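Local structure of amino acid adenylation domain-containing protein (Bacillus stratosphericus LAMA 585, 6ULY) at residues A[196-204]-A[228-237]; A[125-136]-A[148-156]. The protein probably activates an alpha-keto acid as its acyl adenylate, serving as the selecting adenylation domain of a nonribosomal depsipeptide synthetase module. All coordinates share one frame; numbering follows the deposited sequence.

Contact 1: residues A[196-204]-A[228-237]; sequences VLANVKGTV and VMFHLVNVYT
The phenol ring of Tyr236 is met obliquely by four side chains of helix 196-204: Val200, Val204, Lys201 and Leu197. Val200 is nearest the root of the ring, its CG1 standing 3.6 Å from Tyr236 CG, while Lys201 crosses the far end at about a right angle, its CE 3.4 Å from Tyr236 OH. Because CG of Tyr236 is anti to the backbone N (chi1 179°), the ring reaches across to helix 196-204 and lodges among those four residues as a knob in a hole. The fit is reciprocal: Val200 sits among Val228, Leu232, Val233 and Tyr236, and its CG2 approaches Val233 CG2 at 3.9 Å. With the axes 9.5 Å apart and crossing at -78°, this is steep knobs-into-holes packing of two helices of the AMP-binding fold, centred where Val200 and Val233 bring their CA atoms to 5.3 Å. Away from that crossing, Val204 CG2 touches Thr237 CG2 at 3.7 Å, and Val196 CG1 presses tightly on Leu232 CD1 at 3.4 Å. Two polar groups find partners outside the helix pair: the extended Lys201 chain, its aliphatic part lying against Tyr236, takes NZ to the carbonyl oxygens of Val11, Gln13 and Ala15. Asn199 lays OD1 near Val228 CG1, whereas its ND2 bonds to Ala339 O on strand 338-342. Nearby, Met229 touches the bound keto acyl adenylate, and the Asn199 side chain lies about 7 Å from it.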
loop_
_atom_site.group_PDB
_atom_site.type_symbol
_atom_site.label_atom_id
_atom_site.label_comp_id
_atom_site.label_asym_id
_atom_site.label_seq_id
_atom_site.Cartn_x
_atom_site.Cartn_y
_atom_site.Cartn_z
ATOM N N VAL A 196 14.903 22.152 -0.157
ATOM C CA VAL A 196 16.177 21.510 -0.465
ATOM C C VAL A 196 17.330 22.311 0.128
ATOM O O VAL A 196 18.170 21.771 0.858
ATOM C CB VAL A 196 16.327 21.333 -1.986
ATOM C CG1 VAL A 196 17.706 20.827 -2.329
ATOM C CG2 VAL A 196 15.249 20.378 -2.506
ATOM N N LEU A 197 17.371 23.617 -0.150
ATOM C CA LEU A 197 18.477 24.432 0.341
ATOM C C LEU A 197 18.531 24.459 1.859
ATOM O O LEU A 197 19.617 24.574 2.439
ATOM C CB LEU A 197 18.366 25.853 -0.201
ATOM C CG LEU A 197 18.784 26.036 -1.660
ATOM C CD1 LEU A 197 18.458 27.447 -2.118
ATOM C CD2 LEU A 197 20.259 25.742 -1.832
ATOM N N ALA A 198 17.376 24.360 2.519
ATOM C CA ALA A 198 17.364 24.314 3.976
ATOM C C ALA A 198 18.071 23.065 4.484
ATOM O O ALA A 198 18.809 23.118 5.475
ATOM C CB ALA A 198 15.926 24.360 4.492
ATOM N N ASN A 199 17.847 21.928 3.824
ATOM C CA ASN A 199 18.582 20.720 4.181
ATOM C C ASN A 199 20.061 20.866 3.849
ATOM O O ASN A 199 20.926 20.478 4.644
ATOM C CB ASN A 199 17.992 19.513 3.455
ATOM C CG ASN A 199 18.660 18.217 3.854
ATOM O OD1 ASN A 199 19.804 17.955 3.485
ATOM N ND2 ASN A 199 17.951 17.400 4.615
ATOM N N VAL A 200 20.371 21.428 2.681
ATOM C CA VAL A 200 21.766 21.630 2.306
ATOM C C VAL A 200 22.469 22.491 3.348
ATOM O O VAL A 200 23.546 22.142 3.845
ATOM C CB VAL A 200 21.854 22.257 0.904
ATOM C CG1 VAL A 200 23.212 22.892 0.692
ATOM C CG2 VAL A 200 21.576 21.209 -0.167
ATOM N N LYS A 201 21.860 23.626 3.704
ATOM C CA LYS A 201 22.498 24.537 4.649
ATOM C C LYS A 201 22.600 23.912 6.031
ATOM O O LYS A 201 23.618 24.063 6.713
ATOM C CB LYS A 201 21.728 25.855 4.695
ATOM C CG LYS A 201 21.774 26.608 3.376
ATOM C CD LYS A 201 20.869 27.827 3.370
ATOM C CE LYS A 201 21.002 28.585 2.058
ATOM N NZ LYS A 201 20.079 29.742 1.970
ATOM N N GLY A 202 21.560 23.203 6.466
ATOM C CA GLY A 202 21.659 22.478 7.720
ATOM C C GLY A 202 22.733 21.409 7.679
ATOM O O GLY A 202 23.500 21.247 8.631
ATOM N N THR A 203 22.807 20.668 6.570
ATOM C CA THR A 203 23.804 19.610 6.448
ATOM C C THR A 203 25.218 20.182 6.444
ATOM O O THR A 203 26.119 19.632 7.087
ATOM C CB THR A 203 23.546 18.798 5.175
ATOM O OG1 THR A 203 22.342 18.036 5.335
ATOM C CG2 THR A 203 24.715 17.855 4.871
ATOM N N VAL A 204 25.430 21.290 5.727
ATOM C CA VAL A 204 26.756 21.903 5.681
ATOM C C VAL A 204 27.188 22.354 7.071
ATOM O O VAL A 204 28.348 22.175 7.464
ATOM C CB VAL A 204 26.763 23.074 4.681
ATOM C CG1 VAL A 204 28.045 23.894 4.819
ATOM C CG2 VAL A 204 26.609 22.556 3.261
ATOM N N VAL A 228 20.748 15.494 -3.182
ATOM C CA VAL A 228 20.774 16.588 -2.216
ATOM C C VAL A 228 21.974 16.454 -1.289
ATOM O O VAL A 228 22.846 17.329 -1.260
ATOM C CB VAL A 228 19.471 16.652 -1.396
ATOM C CG1 VAL A 228 19.525 17.816 -0.402
ATOM C CG2 VAL A 228 18.267 16.783 -2.312
ATOM N N MET A 229 22.026 15.364 -0.519
ATOM C CA MET A 229 23.023 15.274 0.544
ATOM C C MET A 229 24.441 15.431 0.008
ATOM O O MET A 229 25.333 15.871 0.743
ATOM C CB MET A 229 22.891 13.947 1.289
ATOM C CG MET A 229 23.830 13.827 2.477
ATOM S SD MET A 229 23.606 12.307 3.424
ATOM C CE MET A 229 24.096 11.071 2.223
ATOM N N PHE A 230 24.672 15.097 -1.262
ATOM C CA PHE A 230 26.010 15.193 -1.840
ATOM C C PHE A 230 26.035 16.161 -3.014
ATOM O O PHE A 230 26.642 17.229 -2.896
ATOM C CB PHE A 230 26.516 13.802 -2.223
ATOM C CG PHE A 230 27.363 13.177 -1.155
ATOM C CD1 PHE A 230 28.712 12.963 -1.358
ATOM C CD2 PHE A 230 26.816 12.854 0.078
ATOM C CE1 PHE A 230 29.498 12.414 -0.367
ATOM C CE2 PHE A 230 27.598 12.307 1.076
ATOM C CZ PHE A 230 28.942 12.086 0.852
ATOM N N HIS A 231 25.380 15.847 -4.131
ATOM C CA HIS A 231 25.543 16.680 -5.318
ATOM C C HIS A 231 25.238 18.146 -5.013
ATOM O O HIS A 231 26.073 19.026 -5.256
ATOM C CB HIS A 231 24.660 16.166 -6.454
ATOM C CG HIS A 231 24.711 17.017 -7.683
ATOM N ND1 HIS A 231 25.890 17.331 -8.327
ATOM C CD2 HIS A 231 23.727 17.629 -8.382
ATOM C CE1 HIS A 231 25.628 18.093 -9.373
ATOM N NE2 HIS A 231 24.323 18.291 -9.428
ATOM N N LEU A 232 24.051 18.430 -4.463
ATOM C CA LEU A 232 23.688 19.825 -4.222
ATOM C C LEU A 232 24.500 20.423 -3.079
ATOM O O LEU A 232 24.880 21.598 -3.132
ATOM C CB LEU A 232 22.190 19.948 -3.945
ATOM C CG LEU A 232 21.284 19.752 -5.162
ATOM C CD1 LEU A 232 19.823 19.885 -4.756
ATOM C CD2 LEU A 232 21.620 20.729 -6.280
ATOM N N VAL A 233 24.773 19.640 -2.036
ATOM C CA VAL A 233 25.676 20.109 -0.989
ATOM C C VAL A 233 27.024 20.480 -1.590
ATOM O O VAL A 233 27.649 21.472 -1.193
ATOM C CB VAL A 233 25.826 19.041 0.109
ATOM C CG1 VAL A 233 27.097 19.279 0.914
ATOM C CG2 VAL A 233 24.612 19.041 1.021
ATOM N N ASN A 234 27.492 19.692 -2.561
ATOM C CA ASN A 234 28.802 19.936 -3.152
ATOM C C ASN A 234 28.799 21.209 -3.991
ATOM O O ASN A 234 29.714 22.031 -3.887
ATOM C CB ASN A 234 29.226 18.733 -3.996
ATOM C CG ASN A 234 29.498 17.501 -3.161
ATOM O OD1 ASN A 234 29.953 17.593 -2.020
ATOM N ND2 ASN A 234 29.215 16.334 -3.726
ATOM N N VAL A 235 27.779 21.388 -4.834
ATOM C CA VAL A 235 27.692 22.606 -5.635
ATOM C C VAL A 235 27.527 23.825 -4.734
ATOM O O VAL A 235 28.107 24.888 -4.990
ATOM C CB VAL A 235 26.543 22.500 -6.657
ATOM C CG1 VAL A 235 26.556 23.695 -7.603
ATOM C CG2 VAL A 235 26.646 21.207 -7.449
ATOM N N TYR A 236 26.740 23.690 -3.660
ATOM C CA TYR A 236 26.521 24.811 -2.749
ATOM C C TYR A 236 27.819 25.239 -2.074
ATOM O O TYR A 236 28.094 26.438 -1.933
ATOM C CB TYR A 236 25.479 24.436 -1.694
ATOM C CG TYR A 236 25.204 25.545 -0.702
ATOM C CD1 TYR A 236 25.889 25.611 0.507
ATOM C CD2 TYR A 236 24.259 26.529 -0.975
ATOM C CE1 TYR A 236 25.639 26.628 1.418
ATOM C CE2 TYR A 236 24.000 27.546 -0.070
ATOM C CZ TYR A 236 24.692 27.591 1.123
ATOM O OH TYR A 236 24.435 28.604 2.021
ATOM N N THR A 237 28.611 24.273 -1.609
ATOM C CA THR A 237 29.938 24.582 -1.096
ATOM C C THR A 237 30.939 24.859 -2.208
ATOM O O THR A 237 32.039 25.339 -1.922
ATOM C CB THR A 237 30.456 23.436 -0.222
ATOM O OG1 THR A 237 30.634 22.256 -1.019
ATOM C CG2 THR A 237 29.478 23.146 0.921
#

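Contact 2: residues A[125-136]-A[148-156]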
loop_
_atom_site.group_PDB
_atom_site.type_symbol
_atom_site.label_atom_id
_atom_site.label_comp_id
_atom_site.label_asym_id
_atom_site.label_seq_id
_atom_site.Cartn_x
_atom_site.Cartn_y
_atom_site.Cartn_z
ATOM N N LEU A 125 7.827 15.046 -21.238
ATOM C CA LEU A 125 8.960 14.638 -22.051
ATOM C C LEU A 125 9.901 13.785 -21.214
ATOM O O LEU A 125 10.251 14.150 -20.088
ATOM C CB LEU A 125 9.700 15.865 -22.592
ATOM C CG LEU A 125 11.071 15.605 -23.231
ATOM C CD1 LEU A 125 10.918 14.820 -24.523
ATOM C CD2 LEU A 125 11.810 16.910 -23.474
ATOM N N ILE A 126 10.306 12.650 -21.762
ATOM C CA ILE A 126 11.308 11.808 -21.125
ATOM C C ILE A 126 12.672 12.197 -21.673
ATOM O O ILE A 126 12.877 12.246 -22.892
ATOM C CB ILE A 126 11.015 10.316 -21.355
ATOM C CG1 ILE A 126 9.623 9.955 -20.815
ATOM C CG2 ILE A 126 12.091 9.468 -20.688
ATOM C CD1 ILE A 126 9.190 8.528 -21.107
ATOM N N LEU A 127 13.595 12.493 -20.767
ATOM C CA LEU A 127 14.952 12.897 -21.093
ATOM C C LEU A 127 15.890 11.783 -20.659
ATOM O O LEU A 127 15.788 11.291 -19.530
ATOM C CB LEU A 127 15.299 14.205 -20.384
ATOM C CG LEU A 127 16.206 15.208 -21.083
ATOM C CD1 LEU A 127 15.673 15.563 -22.457
ATOM C CD2 LEU A 127 16.323 16.445 -20.213
ATOM N N THR A 128 16.801 11.388 -21.547
ATOM C CA THR A 128 17.588 10.184 -21.325
ATOM C C THR A 128 18.926 10.310 -22.046
ATOM O O THR A 128 19.298 11.386 -22.523
ATOM C CB THR A 128 16.810 8.945 -21.791
ATOM O OG1 THR A 128 17.676 7.803 -21.797
ATOM C CG2 THR A 128 16.245 9.160 -23.187
ATOM N N ASP A 129 19.647 9.193 -22.109
ATOM C CA ASP A 129 20.944 9.071 -22.753
ATOM C C ASP A 129 20.814 8.497 -24.156
ATOM O O ASP A 129 19.810 7.876 -24.512
ATOM C CB ASP A 129 21.857 8.150 -21.945
ATOM C CG ASP A 129 22.226 8.729 -20.622
ATOM O OD1 ASP A 129 22.419 9.959 -20.562
ATOM O OD2 ASP A 129 22.323 7.960 -19.645
ATOM N N ASP A 130 21.876 8.672 -24.943
ATOM C CA ASP A 130 21.955 7.965 -26.214
ATOM C C ASP A 130 22.001 6.457 -25.996
ATOM O O ASP A 130 21.440 5.695 -26.791
ATOM C CB ASP A 130 23.180 8.433 -27.003
ATOM C CG ASP A 130 22.971 9.785 -27.672
ATOM O OD1 ASP A 130 21.882 10.015 -28.240
ATOM O OD2 ASP A 130 23.902 10.615 -27.638
ATOM N N SER A 131 22.645 6.012 -24.915
ATOM C CA SER A 131 22.724 4.589 -24.605
ATOM C C SER A 131 21.389 3.998 -24.161
ATOM O O SER A 131 21.265 2.769 -24.120
ATOM C CB SER A 131 23.778 4.353 -23.519
ATOM O OG SER A 131 23.332 4.831 -22.262
ATOM N N LEU A 132 20.394 4.829 -23.832
ATOM C CA LEU A 132 19.093 4.349 -23.385
ATOM C C LEU A 132 17.932 4.744 -24.283
ATOM O O LEU A 132 16.852 4.156 -24.150
ATOM C CB LEU A 132 18.776 4.868 -21.974
ATOM C CG LEU A 132 19.432 4.191 -20.773
ATOM C CD1 LEU A 132 18.996 4.899 -19.500
ATOM C CD2 LEU A 132 19.079 2.714 -20.708
ATOM N N ILE A 133 18.104 5.719 -25.175
ATOM C CA ILE A 133 16.948 6.273 -25.875
ATOM C C ILE A 133 16.235 5.201 -26.686
ATOM O O ILE A 133 15.005 5.222 -26.809
ATOM C CB ILE A 133 17.369 7.464 -26.758
ATOM C CG1 ILE A 133 16.129 8.132 -27.359
ATOM C CG2 ILE A 133 18.320 7.008 -27.854
ATOM C CD1 ILE A 133 16.406 9.458 -28.029
ATOM N N GLU A 134 16.980 4.245 -27.243
ATOM C CA GLU A 134 16.343 3.153 -27.973
ATOM C C GLU A 134 15.455 2.330 -27.047
ATOM O O GLU A 134 14.286 2.068 -27.356
ATOM C CB GLU A 134 17.407 2.272 -28.628
ATOM N N GLU A 135 15.995 1.917 -25.899
ATOM C CA GLU A 135 15.201 1.182 -24.919
ATOM C C GLU A 135 14.002 2.002 -24.457
ATOM O O GLU A 135 12.861 1.527 -24.483
ATOM C CB GLU A 135 16.076 0.796 -23.726
ATOM C CG GLU A 135 17.234 -0.131 -24.073
ATOM C CD GLU A 135 18.272 -0.216 -22.966
ATOM O OE1 GLU A 135 19.385 0.325 -23.153
ATOM O OE2 GLU A 135 17.974 -0.815 -21.909
ATOM N N VAL A 136 14.246 3.240 -24.022
ATOM C CA VAL A 136 13.165 4.064 -23.484
ATOM C C VAL A 136 12.070 4.270 -24.519
ATOM O O VAL A 136 10.886 4.366 -24.170
ATOM C CB VAL A 136 13.722 5.410 -22.982
ATOM C CG1 VAL A 136 12.590 6.357 -22.640
ATOM C CG2 VAL A 136 14.626 5.196 -21.776
ATOM N N LEU A 148 4.014 9.243 -26.029
ATOM C CA LEU A 148 5.383 9.160 -25.544
ATOM C C LEU A 148 6.279 10.091 -26.353
ATOM O O LEU A 148 6.199 10.134 -27.584
ATOM C CB LEU A 148 5.894 7.723 -25.632
ATOM C CG LEU A 148 7.212 7.454 -24.901
ATOM C CD1 LEU A 148 7.031 7.625 -23.402
ATOM C CD2 LEU A 148 7.744 6.067 -25.220
ATOM N N ARG A 149 7.126 10.843 -25.649
ATOM C CA ARG A 149 8.086 11.749 -26.267
ATOM C C ARG A 149 9.422 11.581 -25.562
ATOM O O ARG A 149 9.494 11.688 -24.334
ATOM C CB ARG A 149 7.619 13.207 -26.180
ATOM C CG ARG A 149 6.468 13.549 -27.109
ATOM C CD ARG A 149 5.894 14.921 -26.783
ATOM N NE ARG A 149 4.768 15.274 -27.645
ATOM C CZ ARG A 149 3.997 16.344 -27.472
ATOM N NH1 ARG A 149 4.219 17.175 -26.461
ATOM N NH2 ARG A 149 2.996 16.583 -28.308
ATOM N N VAL A 150 10.471 11.313 -26.338
ATOM C CA VAL A 150 11.800 11.055 -25.800
ATOM C C VAL A 150 12.809 11.943 -26.515
ATOM O O VAL A 150 12.621 12.324 -27.675
ATOM C CB VAL A 150 12.193 9.568 -25.945
ATOM C CG1 VAL A 150 13.384 9.241 -25.053
ATOM C CG2 VAL A 150 11.005 8.668 -25.624
ATOM N N ALA A 151 13.889 12.274 -25.809
ATOM C CA ALA A 151 14.954 13.088 -26.373
ATOM C C ALA A 151 16.227 12.829 -25.584
ATOM O O ALA A 151 16.192 12.743 -24.354
ATOM C CB ALA A 151 14.595 14.578 -26.343
ATOM N N ALA A 152 17.341 12.693 -26.299
ATOM C CA ALA A 152 18.631 12.453 -25.674
ATOM C C ALA A 152 19.312 13.775 -25.345
ATOM O O ALA A 152 19.088 14.795 -26.002
ATOM C CB ALA A 152 19.529 11.618 -26.587
ATOM N N VAL A 153 20.163 13.737 -24.320
ATOM C CA VAL A 153 20.833 14.940 -23.839
ATOM C C VAL A 153 22.102 15.235 -24.635
ATOM O O VAL A 153 22.363 16.391 -24.979
ATOM C CB VAL A 153 21.130 14.792 -22.336
ATOM C CG1 VAL A 153 22.183 15.793 -21.892
ATOM C CG2 VAL A 153 19.854 14.966 -21.527
ATOM N N GLU A 154 22.918 14.219 -24.920
ATOM C CA GLU A 154 24.177 14.445 -25.632
ATOM C C GLU A 154 23.998 15.260 -26.906
ATOM O O GLU A 154 24.739 16.236 -27.095
ATOM C CB GLU A 154 24.850 13.100 -25.939
ATOM C CG GLU A 154 25.378 12.363 -24.713
ATOM C CD GLU A 154 24.341 11.436 -24.090
ATOM O OE1 GLU A 154 23.137 11.621 -24.356
ATOM O OE2 GLU A 154 24.736 10.516 -23.340
ATOM N N PRO A 155 23.054 14.947 -27.793
ATOM C CA PRO A 155 22.821 15.826 -28.951
ATOM C C PRO A 155 22.636 17.292 -28.585
ATOM O O PRO A 155 23.032 18.171 -29.362
ATOM C CB PRO A 155 21.546 15.244 -29.574
ATOM C CG PRO A 155 21.519 13.821 -29.140
ATOM C CD PRO A 155 22.128 13.801 -27.771
ATOM N N MET A 156 22.038 17.583 -27.426
ATOM C CA MET A 156 21.817 18.972 -27.037
ATOM C C MET A 156 23.111 19.657 -26.626
ATOM O O MET A 156 23.213 20.886 -26.724
ATOM C CB MET A 156 20.803 19.043 -25.893
ATOM C CG MET A 156 19.464 18.405 -26.211
ATOM S SD MET A 156 18.298 18.408 -24.830
ATOM C CE MET A 156 16.947 17.466 -25.526
#
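Ile126 N donates to Arg149 O in the straightest (2.9 Å, 169° at the hydrogen) of four backbone hydrogen bonds that join strand 125-128 to residues 149-153 in parallel register. Ile126 O then accepts Ala151 N, Thr128 N donates to Ala151 O, and Thr128 O receives Val153 N at 3.1 Å. Beyond the strands, Asp130 N gives a longer bond to Glu154 OE1 (3.3 Å), meeting the carboxylate from 41° above its plane. That carboxylate also has acidic neighbours: Asp130 OD2 is 3.5 Å from Glu154 OE1, and Asp129 OD1, buried and without a partner in the model, is 3.7 Å from Glu154 OE2. Such proximity could raise the proton affinity of one or more of these carboxylates. Asp129 OD2, by contrast, is held by the backbone N atoms of Ser76 and Ser77.

On the face bearing Val150 and Thr128, Val150 CG1 fits tightly against Thr128 CG2 and is roofed by Ile133 CG1 and Val136 CG1, each 3.8 Å away. Their helix, 130-136, runs at 165° to strand 150-152, completing a beta-alpha-beta crossover. On the face of Leu127 and Ala151, Leu127 CG meets Val153 CG2 at 3.7 Å, while Leu127 CD1 touches Met156 CE. Strand 150-152 is outermost in its mixed sheet within this chain; strand 125-128 lies between it and strand 70-74, and helices 46-62 and 78-91 pack against the face bearing Leu127.

How the contacts relate
Contact 1 is core and contact 2 partly buried: 9 of 12 touching residues are buried in the first, 8 of 17 in the second, and their centres lie about 15 and 26 Å from that of the chain. Helix meets helix through side chains alone in 196-204/228-237, whereas in 125-136/148-156 backbone bonding joins the outermost strand 150-152 to its inner neighbour 125-128, with acidic groups at one end. The contacts follow one another along the chain and do not touch, their nearest atoms being about 13 Å apart. Helix 78-91 links their surroundings, receiving Leu232 from contact 1 and Leu127 and Val153 from contact 2. Contact 1 alone includes a ligand-pocket residue.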